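Local structure of nicotinate-nucleotide--dimethylbenzimidazole phosphoribosyltransferase (Thermus thermophilus HB8, 1WX1) at residues A123-G128 / T168-A173; T175-G180 / R207-L212. The protein probably catalyses transfer of the phosphoribosyl group of nicotinate mononucleotide to 5,6-dimethylbenzimidazole, giving alpha-ribazole 5'-phosphate for cobalamin synthesis. All coordinates share one frame; numbering follows the deposited sequence.

Following the chain from its N terminus, strand 113-115 leads into the loop holding residues 123-128. Helix 133-152 and strand 157-163 come next, and helix 167-179 then returns to that loop, so that interaction 1 closes a circuit whose closest ends are 40 residues apart. Interaction 2 opens on the later turns of the same helix and closes at 207-212, around the C-terminal end of helix 195-210. The two circuits therefore run in series, neither enclosing nor crossing the other, and their centres lie about 10 Å apart. Direct bonds also join them: Arg211 and Arg207 donate to the carbonyl oxygens of Leu125 and Ala126, tying the loop to segment 207-212, and both pack against helix 167-179.

Interaction 1 of 2, residues A123-G128 / T168-A173; sequences ANLAQG and TTAAAA. With NA (sodium ion), chain C.
A single side chain, Leu125, makes all the loop's close contacts with the helix, presenting its two methyl branches to successive turns of helix 167-179. This is loop-on-helix packing, built on an Asx turn in the connection between strand 113-115 and helix 133-152 of the parallel-sheet fold. The CD2 branch comes nearest, lying 3.6 Å from Ala170 CA and 3.8 Å from Ala170 CB, so it meets the helix backbone as well as a methyl group. CD1 spreads toward the following turn and reaches Ala173 CB at 4.5 Å. Leu125 CG sits between the backbone N and the carbonyl carbon (chi1 69°), a tight setting that turns the isobutyl end toward the helix. Small residues at 170 and 173 let the loop settle with Leu125 and Ala170 CA atoms 7.4 Å apart, and the touching residues are all buried.

Asn124 helps to shape the loop: its OD1 accepts from Ala126 N at 3.0 Å, with an N-H...O angle of 155° and the donor 40° out of the carbonyl plane. Gln127 N bonds back to Asn124 O, closing a type I beta turn over residues 124-127. Glu61 receives bonds from Asn124 ND2 and Gln127 NE2, while Val58 and Ala208 also touch Leu125, so the leucine is packed on several sides. At the end of the beta turn the chain binds a sodium ion, which has three water ligands in addition to its protein ligand, the backbone oxygen Gln127 O at 2.5 Å.

Interaction 2 of 2, residues T175-G180 / R207-L212; sequences TAALLG and RALARL
Ala177 receives methyl groups from two leucines: its CB lies 3.5 Å from Leu212 CD1 and 3.8 Å from Leu209 CD2. The motif is helix-on-helix packing, in which alanines on the later turns of helix 167-179 meet Leu209 of helix 195-210 and Leu212, which follows that helix. Leu209 CD2 also presses on the backbone, 3.6 Å from Ala177 N, while its CD1 branch turns to Ala176 CB at 4.0 Å. One leucine thus straddles two consecutive alanines. Its CG is anti to the carbonyl carbon (chi1 -65°), and chi2 of 175° puts CD1 anti to CA, pointing at Ala176 and leaving CD2 to lie on Ala177. The slim alanines permit an approach of 6.3 Å between the CA atoms of Ala177 and Leu209.

Outside this apolar first shell, the backbone bond from Leu212 N to Leu209 O, 2.9 Å long, closes a turn that holds the two leucines on the same side. Helix 218-225 adds Val221 against Ala177 and Val225 against Leu212, and Val186 packs on Ala176. Arg211 lies next to Leu212 in the chain but takes a polar partner: its NE forms a salt bridge with Glu224, and one face of its guanidinium looks onto Ala208 O, 4.2 Å above the plane and over its centre.

Interaction 1 of 2, residues A123-G128 / T168-A173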
ATOM      1  N   ALA A 123     -18.758 -31.918   1.112  1.00 17.32           N
ATOM      2  CA  ALA A 123     -19.494 -32.593   2.175  1.00 17.26           C
ATOM      3  C   ALA A 123     -18.996 -31.888   3.444  1.00 18.32           C
ATOM      4  O   ALA A 123     -18.042 -31.113   3.379  1.00 16.96           O
ATOM      5  CB  ALA A 123     -19.130 -34.082   2.210  1.00 16.03           C
ATOM      6  N   ASN A 124     -19.635 -32.151   4.582  1.00 17.29           N
ATOM      7  CA  ASN A 124     -19.252 -31.538   5.857  1.00 18.62           C
ATOM      8  C   ASN A 124     -17.904 -32.098   6.317  1.00 19.22           C
ATOM      9  O   ASN A 124     -17.818 -33.252   6.728  1.00 18.02           O
ATOM     10  CB  ASN A 124     -20.319 -31.845   6.916  1.00 18.40           C
ATOM     11  CG  ASN A 124     -20.108 -31.073   8.204  1.00 18.53           C
ATOM     12  OD1 ASN A 124     -19.014 -30.583   8.483  1.00 16.33           O
ATOM     13  ND2 ASN A 124     -21.161 -30.973   9.006  1.00 18.80           N
ATOM     14  N   LEU A 125     -16.863 -31.272   6.267  1.00 18.76           N
ATOM     15  CA  LEU A 125     -15.519 -31.712   6.647  1.00 19.14           C
ATOM     16  C   LEU A 125     -15.377 -32.143   8.107  1.00 18.01           C
ATOM     17  O   LEU A 125     -14.416 -32.824   8.469  1.00 17.63           O
ATOM     18  CB  LEU A 125     -14.499 -30.603   6.331  1.00 18.49           C
ATOM     19  CG  LEU A 125     -14.552 -29.315   7.160  1.00 17.46           C
ATOM     20  CD1 LEU A 125     -13.724 -29.490   8.428  1.00 15.76           C
ATOM     21  CD2 LEU A 125     -13.990 -28.155   6.340  1.00 14.66           C
ATOM     22  N   ALA A 126     -16.321 -31.740   8.952  1.00 18.72           N
ATOM     23  CA  ALA A 126     -16.267 -32.111  10.360  1.00 18.38           C
ATOM     24  C   ALA A 126     -16.805 -33.518  10.596  1.00 19.21           C
ATOM     25  O   ALA A 126     -16.576 -34.108  11.658  1.00 19.54           O
ATOM     26  CB  ALA A 126     -17.063 -31.111  11.203  1.00 18.61           C
ATOM     27  N   GLN A 127     -17.506 -34.059   9.604  1.00 17.79           N
ATOM     28  CA  GLN A 127     -18.117 -35.381   9.740  1.00 18.95           C
ATOM     29  C   GLN A 127     -17.559 -36.440   8.797  1.00 19.17           C
ATOM     30  O   GLN A 127     -17.863 -37.622   8.943  1.00 18.95           O
ATOM     31  CB  GLN A 127     -19.629 -35.267   9.527  1.00 18.31           C
ATOM     32  CG  GLN A 127     -20.294 -34.204  10.396  1.00 19.76           C
ATOM     33  CD  GLN A 127     -20.210 -34.516  11.880  1.00 21.60           C
ATOM     34  OE1 GLN A 127     -19.948 -35.654  12.275  1.00 20.74           O
ATOM     35  NE2 GLN A 127     -20.421 -33.508  12.707  1.00 21.59           N
ATOM     36  N   GLY A 128     -16.758 -36.020   7.824  1.00 17.87           N
ATOM     37  CA  GLY A 128     -16.194 -36.969   6.880  1.00 18.11           C
ATOM     38  C   GLY A 128     -15.394 -36.242   5.817  1.00 18.10           C
ATOM     39  O   GLY A 128     -15.295 -35.018   5.865  1.00 16.86           O
ATOM     40  N   THR A 168     -13.235 -20.315   5.841  1.00 17.08           N
ATOM     41  CA  THR A 168     -12.146 -20.047   6.775  1.00 19.46           C
ATOM     42  C   THR A 168     -11.958 -21.279   7.666  1.00 17.80           C
ATOM     43  O   THR A 168     -10.883 -21.507   8.209  1.00 17.64           O
ATOM     44  CB  THR A 168     -12.414 -18.794   7.646  1.00 21.06           C
ATOM     45  OG1 THR A 168     -13.529 -19.030   8.507  1.00 26.30           O
ATOM     46  CG2 THR A 168     -12.709 -17.593   6.762  1.00 25.18           C
ATOM     47  N   THR A 169     -13.007 -22.085   7.807  1.00 17.77           N
ATOM     48  CA  THR A 169     -12.898 -23.293   8.605  1.00 15.87           C
ATOM     49  C   THR A 169     -12.137 -24.326   7.780  1.00 16.89           C
ATOM     50  O   THR A 169     -11.233 -24.990   8.288  1.00 17.15           O
ATOM     51  CB  THR A 169     -14.288 -23.841   9.003  1.00 18.32           C
ATOM     52  OG1 THR A 169     -14.936 -22.895   9.858  1.00 19.41           O
ATOM     53  CG2 THR A 169     -14.153 -25.159   9.756  1.00 17.90           C
ATOM     54  N   ALA A 170     -12.493 -24.450   6.503  1.00 14.67           N
ATOM     55  CA  ALA A 170     -11.809 -25.387   5.614  1.00 14.94           C
ATOM     56  C   ALA A 170     -10.346 -24.953   5.470  1.00 15.75           C
ATOM     57  O   ALA A 170      -9.449 -25.793   5.407  1.00 15.74           O
ATOM     58  CB  ALA A 170     -12.484 -25.411   4.237  1.00 14.13           C
ATOM     59  N   ALA A 171     -10.115 -23.643   5.416  1.00 13.75           N
ATOM     60  CA  ALA A 171      -8.755 -23.120   5.288  1.00 15.12           C
ATOM     61  C   ALA A 171      -7.948 -23.442   6.548  1.00 15.96           C
ATOM     62  O   ALA A 171      -6.762 -23.761   6.466  1.00 15.93           O
ATOM     63  CB  ALA A 171      -8.788 -21.616   5.054  1.00 13.90           C
ATOM     64  N   ALA A 172      -8.596 -23.355   7.708  1.00 14.71           N
ATOM     65  CA  ALA A 172      -7.931 -23.649   8.974  1.00 16.81           C
ATOM     66  C   ALA A 172      -7.550 -25.125   9.038  1.00 18.07           C
ATOM     67  O   ALA A 172      -6.452 -25.474   9.482  1.00 18.82           O
ATOM     68  CB  ALA A 172      -8.842 -23.289  10.145  1.00 17.10           C
ATOM     69  N   ALA A 173      -8.455 -25.989   8.586  1.00 17.17           N
ATOM     70  CA  ALA A 173      -8.210 -27.422   8.599  1.00 17.73           C
ATOM     71  C   ALA A 173      -7.054 -27.782   7.675  1.00 19.10           C
ATOM     72  O   ALA A 173      -6.141 -28.528   8.057  1.00 18.89           O
ATOM     73  CB  ALA A 173      -9.471 -28.175   8.180  1.00 18.76           C
TER
HETATM   74 NA    NA C1001     -19.837 -39.106   8.872  1.00 26.01          NA
HETATM   75  O   HOH W   1     -18.346 -40.475  10.740  1.00 32.89           O
HETATM   76  O   HOH W   2     -18.219 -40.444   7.165  1.00 32.95           O
HETATM   77  O   HOH W   3     -20.822 -37.631   6.886  1.00 28.91           O

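Interaction 2 of 2, residues T175-G180 / R207-L212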
ATOM      1  N   THR A 175      -4.726 -25.786   6.549  1.00 17.67           N
ATOM      2  CA  THR A 175      -3.491 -25.189   7.037  1.00 18.32           C
ATOM      3  C   THR A 175      -2.909 -26.030   8.171  1.00 20.42           C
ATOM      4  O   THR A 175      -1.719 -26.348   8.175  1.00 20.54           O
ATOM      5  CB  THR A 175      -3.729 -23.755   7.525  1.00 17.31           C
ATOM      6  OG1 THR A 175      -4.161 -22.944   6.424  1.00 17.87           O
ATOM      7  CG2 THR A 175      -2.447 -23.167   8.113  1.00 18.80           C
ATOM      8  N   ALA A 176      -3.756 -26.397   9.128  1.00 21.18           N
ATOM      9  CA  ALA A 176      -3.316 -27.208  10.256  1.00 21.96           C
ATOM     10  C   ALA A 176      -2.744 -28.540   9.773  1.00 22.04           C
ATOM     11  O   ALA A 176      -1.692 -28.983  10.243  1.00 23.06           O
ATOM     12  CB  ALA A 176      -4.485 -27.447  11.219  1.00 20.69           C
ATOM     13  N   ALA A 177      -3.424 -29.168   8.820  1.00 20.99           N
ATOM     14  CA  ALA A 177      -2.985 -30.449   8.288  1.00 22.20           C
ATOM     15  C   ALA A 177      -1.636 -30.367   7.570  1.00 24.72           C
ATOM     16  O   ALA A 177      -0.753 -31.196   7.797  1.00 22.47           O
ATOM     17  CB  ALA A 177      -4.048 -31.016   7.350  1.00 20.18           C
ATOM     18  N   LEU A 178      -1.479 -29.366   6.707  1.00 23.27           N
ATOM     19  CA  LEU A 178      -0.236 -29.194   5.959  1.00 24.22           C
ATOM     20  C   LEU A 178       0.941 -28.746   6.818  1.00 25.35           C
ATOM     21  O   LEU A 178       2.074 -29.148   6.573  1.00 28.03           O
ATOM     22  CB  LEU A 178      -0.432 -28.176   4.830  1.00 21.86           C
ATOM     23  CG  LEU A 178      -1.492 -28.508   3.781  1.00 22.34           C
ATOM     24  CD1 LEU A 178      -1.524 -27.410   2.723  1.00 21.89           C
ATOM     25  CD2 LEU A 178      -1.175 -29.845   3.147  1.00 24.29           C
ATOM     26  N   LEU A 179       0.676 -27.907   7.814  1.00 26.45           N
ATOM     27  CA  LEU A 179       1.737 -27.401   8.675  1.00 28.95           C
ATOM     28  C   LEU A 179       1.871 -28.155   9.997  1.00 31.76           C
ATOM     29  O   LEU A 179       2.802 -27.905  10.763  1.00 32.87           O
ATOM     30  CB  LEU A 179       1.512 -25.920   8.962  1.00 26.52           C
ATOM     31  CG  LEU A 179       1.415 -25.001   7.742  1.00 26.35           C
ATOM     32  CD1 LEU A 179       1.284 -23.573   8.216  1.00 25.89           C
ATOM     33  CD2 LEU A 179       2.644 -25.153   6.856  1.00 25.36           C
ATOM     34  N   GLY A 180       0.943 -29.069  10.262  1.00 31.76           N
ATOM     35  CA  GLY A 180       0.990 -29.833  11.497  1.00 33.82           C
ATOM     36  C   GLY A 180       0.711 -28.985  12.723  1.00 34.87           C
ATOM     37  O   GLY A 180       1.281 -29.213  13.790  1.00 36.79           O
ATOM     38  N   ARG A 207     -11.762 -32.613  14.284  1.00 24.10           N
ATOM     39  CA  ARG A 207     -12.388 -33.811  13.732  1.00 25.20           C
ATOM     40  C   ARG A 207     -11.755 -34.170  12.395  1.00 23.93           C
ATOM     41  O   ARG A 207     -11.437 -35.332  12.138  1.00 24.08           O
ATOM     42  CB  ARG A 207     -13.890 -33.587  13.534  1.00 27.24           C
ATOM     43  CG  ARG A 207     -14.611 -33.077  14.766  1.00 34.41           C
ATOM     44  CD  ARG A 207     -15.376 -34.160  15.492  1.00 37.88           C
ATOM     45  NE  ARG A 207     -16.543 -34.601  14.735  1.00 43.05           N
ATOM     46  CZ  ARG A 207     -17.497 -35.382  15.228  1.00 44.77           C
ATOM     47  NH1 ARG A 207     -17.423 -35.808  16.482  1.00 46.33           N
ATOM     48  NH2 ARG A 207     -18.519 -35.746  14.467  1.00 46.73           N
ATOM     49  N   ALA A 208     -11.575 -33.168  11.543  1.00 21.89           N
ATOM     50  CA  ALA A 208     -10.986 -33.385  10.227  1.00 21.48           C
ATOM     51  C   ALA A 208      -9.571 -33.942  10.331  1.00 21.75           C
ATOM     52  O   ALA A 208      -9.212 -34.885   9.626  1.00 22.04           O
ATOM     53  CB  ALA A 208     -10.980 -32.074   9.437  1.00 19.12           C
ATOM     54  N   LEU A 209      -8.767 -33.357  11.211  1.00 23.19           N
ATOM     55  CA  LEU A 209      -7.390 -33.802  11.390  1.00 23.80           C
ATOM     56  C   LEU A 209      -7.359 -35.254  11.853  1.00 24.47           C
ATOM     57  O   LEU A 209      -6.519 -36.036  11.417  1.00 23.59           O
ATOM     58  CB  LEU A 209      -6.673 -32.911  12.411  1.00 24.86           C
ATOM     59  CG  LEU A 209      -6.479 -31.444  12.004  1.00 26.43           C
ATOM     60  CD1 LEU A 209      -5.864 -30.672  13.158  1.00 25.65           C
ATOM     61  CD2 LEU A 209      -5.587 -31.361  10.767  1.00 26.88           C
ATOM     62  N   ALA A 210      -8.295 -35.610  12.726  1.00 25.57           N
ATOM     63  CA  ALA A 210      -8.377 -36.970  13.249  1.00 27.12           C
ATOM     64  C   ALA A 210      -8.549 -38.020  12.153  1.00 27.22           C
ATOM     65  O   ALA A 210      -8.193 -39.183  12.346  1.00 27.14           O
ATOM     66  CB  ALA A 210      -9.519 -37.074  14.256  1.00 26.34           C
ATOM     67  N   ARG A 211      -9.086 -37.627  11.002  1.00 25.31           N
ATOM     68  CA  ARG A 211      -9.276 -38.591   9.923  1.00 25.76           C
ATOM     69  C   ARG A 211      -7.993 -38.850   9.135  1.00 26.94           C
ATOM     70  O   ARG A 211      -7.908 -39.815   8.381  1.00 27.73           O
ATOM     71  CB  ARG A 211     -10.377 -38.127   8.961  1.00 24.61           C
ATOM     72  CG  ARG A 211     -11.786 -38.108   9.557  1.00 22.90           C
ATOM     73  CD  ARG A 211     -12.843 -38.027   8.451  1.00 22.32           C
ATOM     74  NE  ARG A 211     -12.684 -36.838   7.615  1.00 21.14           N
ATOM     75  CZ  ARG A 211     -13.024 -35.605   7.984  1.00 22.35           C
ATOM     76  NH1 ARG A 211     -13.558 -35.388   9.179  1.00 16.35           N
ATOM     77  NH2 ARG A 211     -12.813 -34.579   7.162  1.00 20.93           N
ATOM     78  N   LEU A 212      -6.996 -37.992   9.316  1.00 28.11           N
ATOM     79  CA  LEU A 212      -5.729 -38.129   8.606  1.00 30.41           C
ATOM     80  C   LEU A 212      -4.839 -39.253   9.145  1.00 31.92           C
ATOM     81  O   LEU A 212      -4.937 -39.626  10.310  1.00 29.47           O
ATOM     82  CB  LEU A 212      -4.971 -36.801   8.655  1.00 29.77           C
ATOM     83  CG  LEU A 212      -5.718 -35.617   8.030  1.00 28.27           C
ATOM     84  CD1 LEU A 212      -4.931 -34.334   8.230  1.00 28.95           C
ATOM     85  CD2 LEU A 212      -5.937 -35.892   6.555  1.00 24.92           C
TER